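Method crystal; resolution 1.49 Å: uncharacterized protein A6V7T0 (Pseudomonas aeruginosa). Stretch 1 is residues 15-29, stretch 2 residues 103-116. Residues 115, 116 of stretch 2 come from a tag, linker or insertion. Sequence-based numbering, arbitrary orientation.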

ATOM      1  N   ALA D  15       2.638   0.685  14.400  1.00 11.33           N
ATOM      2  CA  ALA D  15       2.027   1.893  14.941  1.00 12.77           C
ATOM      3  C   ALA D  15       0.533   1.676  15.093  1.00 13.92           C
ATOM      4  O   ALA D  15      -0.121   1.138  14.173  1.00 14.50           O
ATOM      5  N   LEU D  16      -0.018   2.058  16.240  1.00 14.34           N
ATOM      6  CA  LEU D  16      -1.432   1.958  16.521  1.00 17.26           C
ATOM      7  C   LEU D  16      -2.013   3.374  16.511  1.00 17.67           C
ATOM      8  O   LEU D  16      -1.479   4.288  17.169  1.00 17.59           O
ATOM      9  N   HIS D  17      -3.083   3.559  15.762  1.00 16.27           N
ATOM     10  CA  HIS D  17      -3.819   4.827  15.699  1.00 16.77           C
ATOM     11  C   HIS D  17      -5.267   4.543  16.007  1.00 17.38           C
ATOM     12  O   HIS D  17      -5.991   4.030  15.162  1.00 15.71           O
ATOM     13  N   GLY D  18      -5.672   4.822  17.245  1.00 18.76           N
ATOM     14  CA  GLY D  18      -6.998   4.433  17.697  1.00 19.65           C
ATOM     15  C   GLY D  18      -7.104   2.917  17.592  1.00 19.48           C
ATOM     16  O   GLY D  18      -6.275   2.187  18.159  1.00 22.28           O
ATOM     17  N   ASN D  19      -8.069   2.440  16.820  1.00 18.97           N
ATOM     18  CA  ASN D  19      -8.181   0.983  16.659  1.00 18.61           C
ATOM     19  C   ASN D  19      -7.732   0.460  15.289  1.00 16.96           C
ATOM     20  O   ASN D  19      -8.146  -0.605  14.844  1.00 16.66           O
ATOM     21  N   THR D  20      -6.856   1.214  14.642  1.00 14.75           N
ATOM     22  CA  THR D  20      -6.237   0.754  13.405  1.00 13.87           C
ATOM     23  C   THR D  20      -4.753   0.516  13.635  1.00 12.99           C
ATOM     24  O   THR D  20      -4.068   1.328  14.268  1.00 13.78           O
ATOM     25  N   VAL D  21      -4.264  -0.627  13.165  1.00 11.89           N
ATOM     26  CA  VAL D  21      -2.899  -1.067  13.331  1.00 11.42           C
ATOM     27  C   VAL D  21      -2.164  -1.004  12.009  1.00 11.30           C
ATOM     28  O   VAL D  21      -2.659  -1.517  10.996  1.00 11.48           O
ATOM     29  N   TYR D  22      -0.977  -0.403  12.010  1.00 10.82           N
ATOM     30  CA  TYR D  22      -0.101  -0.380  10.841  1.00 10.02           C
ATOM     31  C   TYR D  22       1.145  -1.158  11.178  1.00 10.33           C
ATOM     32  O   TYR D  22       1.793  -0.868  12.180  1.00 10.60           O
ATOM     33  N   ILE D  23       1.481  -2.149  10.361  1.00  9.98           N
ATOM     34  CA  ILE D  23       2.723  -2.885  10.485  1.00 10.37           C
ATOM     35  C   ILE D  23       3.526  -2.702   9.198  1.00 10.15           C
ATOM     36  O   ILE D  23       3.023  -2.949   8.086  1.00 11.75           O
ATOM     37  N   GLY D  24       4.756  -2.253   9.359  1.00 11.42           N
ATOM     38  CA  GLY D  24       5.659  -1.959   8.257  1.00 12.15           C
ATOM     39  C   GLY D  24       6.198  -3.188   7.560  1.00 12.06           C
ATOM     40  O   GLY D  24       5.810  -4.323   7.911  1.00 14.34           O
ATOM     41  N   GLY D  25       7.112  -2.986   6.625  1.00 12.67           N
ATOM     42  CA  GLY D  25       7.610  -4.063   5.791  1.00 13.13           C
ATOM     43  C   GLY D  25       8.147  -5.214   6.612  1.00 13.08           C
ATOM     44  O   GLY D  25       9.054  -5.049   7.451  1.00 14.41           O
ATOM     45  N   GLN D  26       7.563  -6.379   6.394  1.00 12.36           N
ATOM     46  CA  GLN D  26       7.948  -7.594   7.118  1.00 13.03           C
ATOM     47  C   GLN D  26       8.651  -8.562   6.195  1.00 13.04           C
ATOM     48  O   GLN D  26       8.100  -8.951   5.150  1.00 13.11           O
ATOM     49  N   VAL D  27       9.863  -8.974   6.583  1.00 13.30           N
ATOM     50  CA  VAL D  27      10.647  -9.965   5.826  1.00 15.03           C
ATOM     51  C   VAL D  27      11.099 -11.074   6.786  1.00 15.96           C
ATOM     52  O   VAL D  27      10.995 -10.915   7.996  1.00 15.99           O
ATOM     53  N   ALA D  28      11.579 -12.186   6.238  1.00 17.27           N
ATOM     54  CA  ALA D  28      11.960 -13.329   7.075  1.00 19.22           C
ATOM     55  C   ALA D  28      13.238 -13.025   7.844  1.00 20.64           C
ATOM     56  O   ALA D  28      14.227 -12.611   7.253  1.00 21.21           O
ATOM     57  N   ASP D  29      13.200 -13.250   9.156  1.00 22.96           N
ATOM     58  CA  ASP D  29      14.401 -13.164  10.003  1.00 25.67           C
ATOM     59  C   ASP D  29      15.521 -14.080   9.500  1.00 25.98           C
ATOM     60  O   ASP D  29      16.702 -13.720   9.551  1.00 26.42           O
ATOM     61  N   ARG D 103      18.197 -12.072  -0.751  1.00 20.84           N
ATOM     62  CA  ARG D 103      17.805 -13.317  -0.101  1.00 20.78           C
ATOM     63  C   ARG D 103      16.309 -13.359   0.241  1.00 19.95           C
ATOM     64  O   ARG D 103      15.762 -14.430   0.443  1.00 20.88           O
ATOM     65  N   TRP D 104      15.664 -12.192   0.333  1.00 19.44           N
ATOM     66  CA  TRP D 104      14.256 -12.125   0.697  1.00 18.90           C
ATOM     67  C   TRP D 104      13.392 -12.566  -0.471  1.00 18.26           C
ATOM     68  O   TRP D 104      13.545 -12.040  -1.573  1.00 19.92           O
ATOM     69  N   ARG D 105      12.485 -13.513  -0.236  1.00 17.73           N
ATOM     70  CA  ARG D 105      11.640 -14.013  -1.317  1.00 17.22           C
ATOM     71  C   ARG D 105      10.306 -13.279  -1.302  1.00 16.80           C
ATOM     72  O   ARG D 105       9.574 -13.315  -2.298  1.00 17.01           O
ATOM     73  N   VAL D 106      10.002 -12.606  -0.195  1.00 15.85           N
ATOM     74  CA  VAL D 106       8.708 -11.948  -0.063  1.00 15.58           C
ATOM     75  C   VAL D 106       8.775 -10.911   1.056  1.00 15.20           C
ATOM     76  O   VAL D 106       9.546 -11.034   2.012  1.00 14.33           O
ATOM     77  N   GLU D 107       7.963  -9.872   0.913  1.00 14.50           N
ATOM     78  CA  GLU D 107       7.831  -8.847   1.922  1.00 14.25           C
ATOM     79  C   GLU D 107       6.363  -8.477   2.001  1.00 13.54           C
ATOM     80  O   GLU D 107       5.702  -8.381   0.962  1.00 14.62           O
HETATM   81  N   MSE D 108       5.847  -8.299   3.212  1.00 12.09           N
HETATM   82  CA  MSE D 108       4.426  -7.955   3.416  1.00 12.26           C
HETATM   83  C   MSE D 108       4.306  -6.666   4.197  1.00 12.58           C
HETATM   84  O   MSE D 108       5.129  -6.379   5.093  1.00 13.63           O
ATOM     85  N   ILE D 109       3.248  -5.915   3.894  1.00 11.34           N
ATOM     86  CA  ILE D 109       2.936  -4.641   4.561  1.00 11.32           C
ATOM     87  C   ILE D 109       1.475  -4.697   4.977  1.00 10.86           C
ATOM     88  O   ILE D 109       0.610  -5.060   4.160  1.00 11.19           O
ATOM     89  N   VAL D 110       1.175  -4.380   6.219  1.00 10.72           N
ATOM     90  CA  VAL D 110      -0.111  -4.731   6.790  1.00 11.00           C
ATOM     91  C   VAL D 110      -0.869  -3.559   7.407  1.00 10.91           C
ATOM     92  O   VAL D 110      -0.269  -2.716   8.092  1.00 11.88           O
ATOM     93  N   VAL D 111      -2.165  -3.517   7.161  1.00 10.36           N
ATOM     94  CA  VAL D 111      -3.100  -2.720   7.947  1.00 10.26           C
ATOM     95  C   VAL D 111      -4.122  -3.658   8.574  1.00 10.48           C
ATOM     96  O   VAL D 111      -4.637  -4.565   7.885  1.00 10.59           O
ATOM     97  N   ALA D 112      -4.394  -3.474   9.873  1.00 10.13           N
ATOM     98  CA  ALA D 112      -5.289  -4.366  10.608  1.00 10.24           C
ATOM     99  C   ALA D 112      -6.180  -3.565  11.541  1.00 11.34           C
ATOM    100  O   ALA D 112      -5.942  -2.376  11.792  1.00 11.56           O
ATOM    101  N   ALA D 113      -7.228  -4.198  12.032  1.00 13.24           N
ATOM    102  CA  ALA D 113      -8.076  -3.601  13.064  1.00 14.52           C
ATOM    103  C   ALA D 113      -7.700  -4.131  14.437  1.00 15.92           C
ATOM    104  O   ALA D 113      -7.074  -5.186  14.576  1.00 16.52           O
ATOM    105  N   ARG D 114      -8.054  -3.371  15.453  1.00 18.02           N
ATOM    106  CA  ARG D 114      -7.865  -3.823  16.810  1.00 20.77           C
ATOM    107  C   ARG D 114      -9.194  -3.635  17.490  1.00 22.21           C
ATOM    108  O   ARG D 114      -9.451  -2.598  18.085  1.00 23.95           O
ATOM    109  N   GLU D 115     -10.052  -4.635  17.361  1.00 24.94           N
ATOM    110  CA  GLU D 115     -11.402  -4.573  17.913  1.00 28.04           C
ATOM    111  C   GLU D 115     -11.570  -5.666  18.956  1.00 30.00           C
ATOM    112  O   GLU D 115     -10.827  -6.657  18.957  1.00 29.87           O
ATOM    113  N   GLY D 116     -12.535  -5.466  19.849  1.00 32.26           N
ATOM    114  CA  GLY D 116     -12.707  -6.321  21.025  1.00 34.90           C
ATOM    115  C   GLY D 116     -11.709  -5.988  22.123  1.00 36.58           C
ATOM    116  O   GLY D 116     -10.908  -5.048  22.007  1.00 37.49           O
TER

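Two antiparallel strands illustrate a general rule of sheet packing: backbone groups pair along the strands, and side chains and waters satisfy others. Here the strand that begins at Thr20 and strand 106-113 run at 174° to each other, and their hydrogen-bonded pairs close small rings of hydrogen bonds. Val21 N gives to Ala112 O at 2.8 Å, and Ala112 N returns the bond to Val21 O at 2.8 Å. Ile23 N to Val110 O (2.9 Å) and Val110 N to Ile23 O (3.0 Å) repeat the motif. A bulge then shifts the register by one residue, after which Gln26 N meets Met108 O at 2.8 Å and Met108 N meets Gln26 O at 3.0 Å.

Val21, Ile23, Ala112 and Val110 form an apolar patch on one face. Val21 and Val110 are t and Ile23 is m,t; CB of Val21 lies 4.0 Å from CB of Ala112, as does CB of Ile23 from CB of Val110. Gln26 and the selenomethionine Met108 start on this face, but their ends lead away. Gln26, m at chi1 and chi2, folds back so that its NE2 donates to Gly24 O at 3.3 Å, while its OE1 is satisfied elsewhere in the structure. On the other face Tyr22 (m) sets CD1 3.9 Å from CG2 of Val111 (t), and Thr20 (m) brings CG2 to 3.8 Å from Val111 CG1.

Within the bulge, Gly25 leaves room for Glu107: its CA is 3.3 Å from Glu107 OE1, and an ideal CB there would clash with that oxygen, at 2.1 Å. This oxygen is hydrogen-bonded elsewhere.

At one end, Arg114 points toward stretch 1, with chi1 t and the next two angles m. Its NE and NH2 both donate to Asn19 OD1, each at 3.1 Å, with the acceptor near the guanidinium plane, while Leu16 CD2 lies over one face of that group. The backbone strengthens the same pairing, Arg114 N giving to Asn19 O at 2.8 Å. Arg114 NH1 finds its partner elsewhere, so all three guanidinium nitrogens are used.

At the far end, beyond the Gln26-Met108 pair, two waters bridge the stretches. Val27 (m) lays CG1 over the Trp104 six-membered ring, 3.8 Å from its centroid, a CH-pi contact. Trp104 NE1 and Ala28 O, 4.3 Å apart, are joined by a water that accepts from NE1 at 3.0 Å and donates to Ala28 O at 2.8 Å. A second water accepts from Ala28 N and donates to Val106 O, both at 2.8 Å.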

ATOM      1  CB  ALA D  15       2.319   3.134  14.048  1.00 14.01           C
ATOM      2  CB  LEU D  16      -1.628   1.299  17.898  1.00 18.13           C
ATOM      3  CG  LEU D  16      -2.537   0.125  18.262  1.00 24.97           C
ATOM      4  CD1 LEU D  16      -2.750   0.158  19.776  1.00 25.62           C
ATOM      5  CD2 LEU D  16      -3.866   0.111  17.504  1.00 26.22           C
ATOM      6  CB  HIS D  17      -3.707   5.435  14.317  1.00 17.95           C
ATOM      7  CG  HIS D  17      -4.428   6.739  14.182  1.00 18.52           C
ATOM      8  ND1 HIS D  17      -5.167   7.073  13.066  1.00 21.82           N
ATOM      9  CD2 HIS D  17      -4.536   7.790  15.032  1.00 20.27           C
ATOM     10  CE1 HIS D  17      -5.681   8.279  13.226  1.00 21.60           C
ATOM     11  NE2 HIS D  17      -5.320   8.732  14.414  1.00 20.99           N
ATOM     12  CB  ASN D  19      -9.578   0.515  17.045  1.00 21.02           C
ATOM     13  CG  ASN D  19      -9.818   0.604  18.559  1.00 23.49           C
ATOM     14  OD1 ASN D  19      -8.914   0.348  19.380  1.00 26.85           O
ATOM     15  ND2 ASN D  19     -11.018   0.983  18.927  1.00 30.17           N
ATOM     16  CB  THR D  20      -6.463   1.748  12.263  1.00 13.62           C
ATOM     17  OG1 THR D  20      -7.869   1.931  12.095  1.00 16.61           O
ATOM     18  CG2 THR D  20      -5.903   1.215  10.948  1.00 13.89           C
ATOM     19  CB  VAL D  21      -2.912  -2.567  13.755  1.00 12.80           C
ATOM     20  CG1 VAL D  21      -1.501  -3.109  13.890  1.00 14.85           C
ATOM     21  CG2 VAL D  21      -3.737  -2.738  15.038  1.00 14.52           C
ATOM     22  CB  TYR D  22       0.294   1.080  10.434  1.00 10.92           C
ATOM     23  CG  TYR D  22      -0.920   1.899  10.051  1.00 10.15           C
ATOM     24  CD1 TYR D  22      -1.304   2.025   8.706  1.00 11.27           C
ATOM     25  CD2 TYR D  22      -1.729   2.467  11.004  1.00 10.38           C
ATOM     26  CE1 TYR D  22      -2.472   2.719   8.329  1.00 12.40           C
ATOM     27  CE2 TYR D  22      -2.904   3.177  10.651  1.00 11.00           C
ATOM     28  CZ  TYR D  22      -3.271   3.277   9.299  1.00 10.46           C
ATOM     29  OH  TYR D  22      -4.412   3.966   8.942  1.00 13.29           O
ATOM     30  CB  ILE D  23       2.447  -4.396  10.775  1.00  9.91           C
ATOM     31  CG1 ILE D  23       1.782  -4.545  12.151  1.00 12.06           C
ATOM     32  CG2 ILE D  23       3.759  -5.174  10.691  1.00 12.20           C
ATOM     33  CD1 ILE D  23       1.277  -5.969  12.401  1.00 14.77           C
ATOM     34  CB  GLN D  26       6.695  -8.269   7.668  1.00 13.46           C
ATOM     35  CG  GLN D  26       6.001  -7.487   8.786  1.00 13.87           C
ATOM     36  CD  GLN D  26       6.902  -7.286   9.972  1.00 18.67           C
ATOM     37  OE1 GLN D  26       7.433  -8.240  10.510  1.00 22.64           O
ATOM     38  NE2 GLN D  26       7.097  -6.026  10.380  1.00 18.71           N
ATOM     39  CB  VAL D  27      11.868  -9.344   5.141  1.00 16.14           C
ATOM     40  CG1 VAL D  27      11.421  -8.258   4.163  1.00 17.38           C
ATOM     41  CG2 VAL D  27      12.818  -8.760   6.185  1.00 18.02           C
ATOM     42  CB  ALA D  28      12.167 -14.565   6.198  1.00 18.32           C
ATOM     43  CB  ASP D  29      14.059 -13.556  11.433  1.00 26.23           C
ATOM     44  CG  ASP D  29      13.536 -12.393  12.253  1.00 31.08           C
ATOM     45  OD1 ASP D  29      13.646 -11.228  11.801  1.00 34.64           O
ATOM     46  OD2 ASP D  29      13.016 -12.645  13.368  1.00 36.41           O
ATOM     47  CB  ARG D 103      18.591 -13.566   1.192  1.00 21.17           C
ATOM     48  CG  ARG D 103      20.091 -13.841   1.017  1.00 22.87           C
ATOM     49  CD  ARG D 103      20.810 -13.862   2.391  1.00 25.09           C
ATOM     50  NE  ARG D 103      20.589 -12.621   3.142  1.00 26.77           N
ATOM     51  CZ  ARG D 103      20.723 -12.473   4.458  1.00 27.18           C
ATOM     52  NH1 ARG D 103      21.092 -13.491   5.235  1.00 27.43           N
ATOM     53  NH2 ARG D 103      20.476 -11.288   5.005  1.00 27.01           N
ATOM     54  CB  TRP D 104      13.893 -10.678   1.018  1.00 18.47           C
ATOM     55  CG  TRP D 104      14.604 -10.125   2.227  1.00 18.41           C
ATOM     56  CD1 TRP D 104      15.231 -10.833   3.225  1.00 19.86           C
ATOM     57  CD2 TRP D 104      14.737  -8.748   2.565  1.00 19.55           C
ATOM     58  NE1 TRP D 104      15.752  -9.964   4.163  1.00 19.35           N
ATOM     59  CE2 TRP D 104      15.459  -8.679   3.780  1.00 18.65           C
ATOM     60  CE3 TRP D 104      14.311  -7.560   1.965  1.00 19.35           C
ATOM     61  CZ2 TRP D 104      15.763  -7.463   4.397  1.00 20.71           C
ATOM     62  CZ3 TRP D 104      14.626  -6.344   2.583  1.00 19.19           C
ATOM     63  CH2 TRP D 104      15.346  -6.312   3.773  1.00 19.80           C
ATOM     64  CB  ARG D 105      11.403 -15.532  -1.185  1.00 17.68           C
ATOM     65  CG  ARG D 105      12.669 -16.360  -1.439  1.00 19.05           C
ATOM     66  CD  ARG D 105      12.431 -17.857  -1.270  1.00 20.58           C
ATOM     67  NE  ARG D 105      13.671 -18.565  -1.622  1.00 22.83           N
ATOM     68  CZ  ARG D 105      14.061 -18.863  -2.859  1.00 24.24           C
ATOM     69  NH1 ARG D 105      13.302 -18.592  -3.915  1.00 25.45           N
ATOM     70  NH2 ARG D 105      15.233 -19.466  -3.048  1.00 26.30           N
ATOM     71  CB  VAL D 106       7.558 -12.973   0.197  1.00 15.38           C
ATOM     72  CG1 VAL D 106       7.738 -13.722   1.520  1.00 16.32           C
ATOM     73  CG2 VAL D 106       6.177 -12.298   0.091  1.00 18.11           C
ATOM     74  CB  GLU D 107       8.675  -7.632   1.557  1.00 14.86           C
ATOM     75  CG  GLU D 107       8.564  -6.483   2.580  1.00 16.30           C
ATOM     76  CD  GLU D 107       9.647  -5.404   2.434  1.00 19.93           C
ATOM     77  OE1 GLU D 107       9.563  -4.378   3.175  1.00 21.73           O
ATOM     78  OE2 GLU D 107      10.582  -5.568   1.627  1.00 20.98           O
HETATM   79  CB  MSE D 108       3.732  -9.036   4.200  1.00 12.68           C
HETATM   80  CG  MSE D 108       3.586 -10.297   3.357  1.00 14.65           C
HETATM   81 SE   MSE D 108       2.517 -11.625   4.266  1.00 20.46          SE
HETATM   82  CE  MSE D 108       2.772 -13.119   3.065  1.00 21.36           C
ATOM     83  CB  ILE D 109       3.128  -3.430   3.603  1.00 11.00           C
ATOM     84  CG1 ILE D 109       4.441  -3.541   2.838  1.00 13.72           C
ATOM     85  CG2 ILE D 109       3.057  -2.119   4.411  1.00 13.21           C
ATOM     86  CD1 ILE D 109       4.523  -2.611   1.582  1.00 16.10           C
ATOM     87  CB  VAL D 110       0.102  -5.771   7.909  1.00 11.40           C
ATOM     88  CG1 VAL D 110      -1.202  -6.152   8.598  1.00 12.94           C
ATOM     89  CG2 VAL D 110       0.820  -7.003   7.347  1.00 13.32           C
ATOM     90  CB  VAL D 111      -3.827  -1.656   7.084  1.00  9.93           C
ATOM     91  CG1 VAL D 111      -4.732  -0.804   7.946  1.00 11.03           C
ATOM     92  CG2 VAL D 111      -2.802  -0.766   6.426  1.00 12.18           C
ATOM     93  CB  ALA D 112      -4.469  -5.404  11.396  1.00 11.61           C
ATOM     94  CB  ALA D 113      -9.532  -3.888  12.775  1.00 16.03           C
ATOM     95  CB  ARG D 114      -6.765  -3.026  17.472  1.00 21.04           C
ATOM     96  CG  ARG D 114      -6.162  -3.741  18.663  1.00 23.52           C
ATOM     97  CD  ARG D 114      -6.939  -3.397  19.929  1.00 27.10           C
ATOM     98  NE  ARG D 114      -7.019  -1.952  20.142  1.00 27.24           N
ATOM     99  CZ  ARG D 114      -6.142  -1.242  20.847  1.00 28.84           C
ATOM    100  NH1 ARG D 114      -5.099  -1.830  21.428  1.00 30.51           N
ATOM    101  NH2 ARG D 114      -6.318   0.070  20.976  1.00 31.29           N
ATOM    102  CB  GLU D 115     -12.452  -4.701  16.804  1.00 28.24           C
ATOM    103  CG  GLU D 115     -12.431  -3.574  15.739  1.00 28.88           C
ATOM    104  CD  GLU D 115     -12.760  -2.180  16.283  1.00 30.24           C
ATOM    105  OE1 GLU D 115     -12.300  -1.183  15.699  1.00 29.95           O
ATOM    106  OE2 GLU D 115     -13.490  -2.057  17.287  1.00 32.24           O
TER
HETATM  107  O   HOH W   1      11.547 -12.441   3.419  1.00 18.60           O
HETATM  108  O   HOH W   2      16.399 -10.832   6.938  1.00 25.59           O